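Local structure of glycerate dehydrogenase (6P2I) at residues A[184-192]-A[209-217]. The protein acts as an NADPH-dependent imine reductase that reduces acyclic imino acids, probably yielding amino acids such as arginine. Residues are numbered along the deposited sequence; the frame is centred on the assembly and turned at random.
Sequences VDITELMKK and ILTEKLLSL
Met190 and Ile186, one turn apart on helix 186-192, meet segment 209-217 almost wholly through apolar contacts. The Met190 chain bends at both chi2 (-60°) and chi3 (-73°), which lays SD 3.8 Å from Leu210 CD2 and brings CE to 3.5 Å from the backbone O of Leu214. Leu214 lies at about a right angle to both side chains, its CD2 against Met190 CG and its CD1 4.1 Å from Ile186 CG1. CD1 of Ile186 reaches 4.0 Å from Ile209 CD1 and also touches Leu210 CD2. Replacing Ile186 by an alanine removes these branches and is likely to open a gap between Ile209, Leu210 and Leu214. Along the same helix, Leu217 sets CD1 against Thr187 CG2 and CB against Lys191 CG. Polar linkage is by water: one molecule donates to Lys191 O (2.9 Å) and Leu217 O (2.6 Å). Each helix is capped at its own start, Glu188 N by Asp185 OD1 and Leu214 N by Thr211 OG1. Ile148 of strand 144-148 and Ile196 of strand 195-198 back the contact, and the Ile209 side chain approaches the bound NADP. Two helical segments packed side by side on one face of a parallel sheet are characteristic of a Rossmann-type dinucleotide-binding domain.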
# COMPACT_ATOMS: atom_id res chain seq x y z
N VAL A 184 13.98 -21.15 -5.15
CA VAL A 184 13.66 -21.79 -6.42
C VAL A 184 14.53 -21.16 -7.50
O VAL A 184 15.16 -20.13 -7.28
CB VAL A 184 12.16 -21.62 -6.77
CG1 VAL A 184 11.28 -22.23 -5.68
CG2 VAL A 184 11.84 -20.15 -6.96
N ASP A 185 14.54 -21.77 -8.68
CA ASP A 185 15.19 -21.10 -9.81
C ASP A 185 14.25 -20.07 -10.43
O ASP A 185 13.06 -19.98 -10.08
CB ASP A 185 15.73 -22.13 -10.83
CG ASP A 185 14.64 -22.79 -11.68
OD1 ASP A 185 13.43 -22.54 -11.51
OD2 ASP A 185 15.01 -23.61 -12.54
N ILE A 186 14.79 -19.25 -11.34
CA ILE A 186 14.05 -18.07 -11.79
C ILE A 186 12.86 -18.47 -12.67
O ILE A 186 11.83 -17.79 -12.67
CB ILE A 186 14.98 -17.08 -12.52
CG1 ILE A 186 14.27 -15.76 -12.78
CG2 ILE A 186 15.52 -17.68 -13.83
CD1 ILE A 186 15.20 -14.54 -12.70
N THR A 187 12.98 -19.58 -13.41
CA THR A 187 11.87 -20.05 -14.23
C THR A 187 10.68 -20.41 -13.36
O THR A 187 9.55 -19.97 -13.61
CB THR A 187 12.31 -21.24 -15.07
OG1 THR A 187 13.30 -20.82 -16.02
CG2 THR A 187 11.13 -21.85 -15.82
N GLU A 188 10.91 -21.21 -12.31
CA GLU A 188 9.82 -21.52 -11.39
C GLU A 188 9.30 -20.26 -10.71
O GLU A 188 8.09 -20.10 -10.53
CB GLU A 188 10.26 -22.54 -10.35
CG GLU A 188 9.10 -22.94 -9.44
CD GLU A 188 9.45 -24.05 -8.49
OE1 GLU A 188 10.61 -24.51 -8.49
OE2 GLU A 188 8.54 -24.48 -7.74
N LEU A 189 10.20 -19.35 -10.32
CA LEU A 189 9.73 -18.13 -9.68
C LEU A 189 8.77 -17.37 -10.59
O LEU A 189 7.71 -16.92 -10.14
CB LEU A 189 10.91 -17.24 -9.29
CG LEU A 189 10.59 -16.04 -8.38
CD1 LEU A 189 11.78 -15.76 -7.48
CD2 LEU A 189 10.18 -14.77 -9.18
N MET A 190 9.14 -17.21 -11.86
CA MET A 190 8.29 -16.47 -12.79
C MET A 190 6.97 -17.19 -13.02
O MET A 190 5.94 -16.54 -13.19
CB MET A 190 9.01 -16.25 -14.12
CG MET A 190 10.32 -15.46 -14.00
SD MET A 190 10.11 -13.81 -13.32
CE MET A 190 9.32 -12.96 -14.69
N LYS A 191 6.98 -18.53 -13.02
CA LYS A 191 5.75 -19.28 -13.27
C LYS A 191 4.80 -19.24 -12.08
O LYS A 191 3.58 -19.16 -12.26
CB LYS A 191 6.07 -20.73 -13.62
CG LYS A 191 6.63 -20.97 -15.01
CD LYS A 191 6.99 -22.44 -15.17
CE LYS A 191 7.53 -22.74 -16.56
NZ LYS A 191 8.19 -24.08 -16.61
N LYS A 192 5.34 -19.30 -10.86
CA LYS A 192 4.50 -19.57 -9.69
C LYS A 192 4.13 -18.31 -8.91
O LYS A 192 3.20 -18.38 -8.09
CB LYS A 192 5.20 -20.55 -8.74
CG LYS A 192 5.53 -21.91 -9.35
CD LYS A 192 4.29 -22.68 -9.73
CE LYS A 192 4.36 -24.12 -9.21
NZ LYS A 192 5.61 -24.82 -9.63
N ILE A 209 18.14 -9.43 -16.60
CA ILE A 209 17.91 -10.76 -16.05
C ILE A 209 16.47 -11.20 -16.32
O ILE A 209 16.21 -12.39 -16.52
CB ILE A 209 18.25 -10.81 -14.55
CG1 ILE A 209 18.35 -12.26 -14.08
CG2 ILE A 209 17.25 -10.01 -13.73
CD1 ILE A 209 18.59 -12.42 -12.59
N LEU A 210 15.53 -10.26 -16.37
CA LEU A 210 14.14 -10.57 -16.74
C LEU A 210 14.05 -10.42 -18.25
O LEU A 210 13.74 -9.35 -18.79
CB LEU A 210 13.16 -9.66 -16.01
CG LEU A 210 12.94 -9.94 -14.52
CD1 LEU A 210 11.65 -9.28 -14.04
CD2 LEU A 210 12.92 -11.44 -14.25
N THR A 211 14.33 -11.51 -18.95
CA THR A 211 14.28 -11.56 -20.40
C THR A 211 12.84 -11.56 -20.90
O THR A 211 11.88 -11.77 -20.14
CB THR A 211 15.00 -12.80 -20.90
OG1 THR A 211 14.35 -13.95 -20.36
CG2 THR A 211 16.45 -12.80 -20.43
N GLU A 212 12.69 -11.33 -22.21
CA GLU A 212 11.37 -11.47 -22.83
C GLU A 212 10.79 -12.86 -22.56
O GLU A 212 9.60 -12.99 -22.25
CB GLU A 212 11.46 -11.21 -24.34
CG GLU A 212 10.12 -11.35 -25.06
CD GLU A 212 10.22 -11.11 -26.55
OE1 GLU A 212 11.32 -10.76 -27.03
OE2 GLU A 212 9.20 -11.28 -27.25
N LYS A 213 11.63 -13.90 -22.68
CA LYS A 213 11.16 -15.26 -22.43
C LYS A 213 10.65 -15.42 -21.01
O LYS A 213 9.56 -15.95 -20.78
CB LYS A 213 12.28 -16.26 -22.72
CG LYS A 213 11.86 -17.72 -22.64
N LEU A 214 11.44 -14.98 -20.02
CA LEU A 214 11.03 -15.12 -18.63
C LEU A 214 9.77 -14.32 -18.34
O LEU A 214 8.88 -14.79 -17.62
CB LEU A 214 12.16 -14.68 -17.70
CG LEU A 214 13.31 -15.68 -17.58
CD1 LEU A 214 14.46 -15.08 -16.78
CD2 LEU A 214 12.82 -16.99 -16.97
N LEU A 215 9.67 -13.11 -18.89
CA LEU A 215 8.47 -12.31 -18.69
C LEU A 215 7.23 -12.99 -19.27
O LEU A 215 6.13 -12.83 -18.75
CB LEU A 215 8.65 -10.92 -19.32
CG LEU A 215 9.63 -9.98 -18.62
CD1 LEU A 215 10.00 -8.84 -19.54
CD2 LEU A 215 9.03 -9.45 -17.31
N SER A 216 7.40 -13.77 -20.34
CA SER A 216 6.25 -14.44 -20.94
C SER A 216 5.70 -15.56 -20.08
O SER A 216 4.62 -16.07 -20.37
CB SER A 216 6.62 -15.00 -22.31
OG SER A 216 7.39 -16.18 -22.18
N LEU A 217 6.41 -15.95 -19.02
CA LEU A 217 5.95 -17.01 -18.14
C LEU A 217 5.04 -16.51 -17.02
O LEU A 217 4.42 -17.34 -16.34
CB LEU A 217 7.14 -17.75 -17.52
CG LEU A 217 8.18 -18.31 -18.49
CD1 LEU A 217 9.37 -18.82 -17.70
CD2 LEU A 217 7.58 -19.43 -19.34
O HOH W 1 2.65 -18.71 -14.98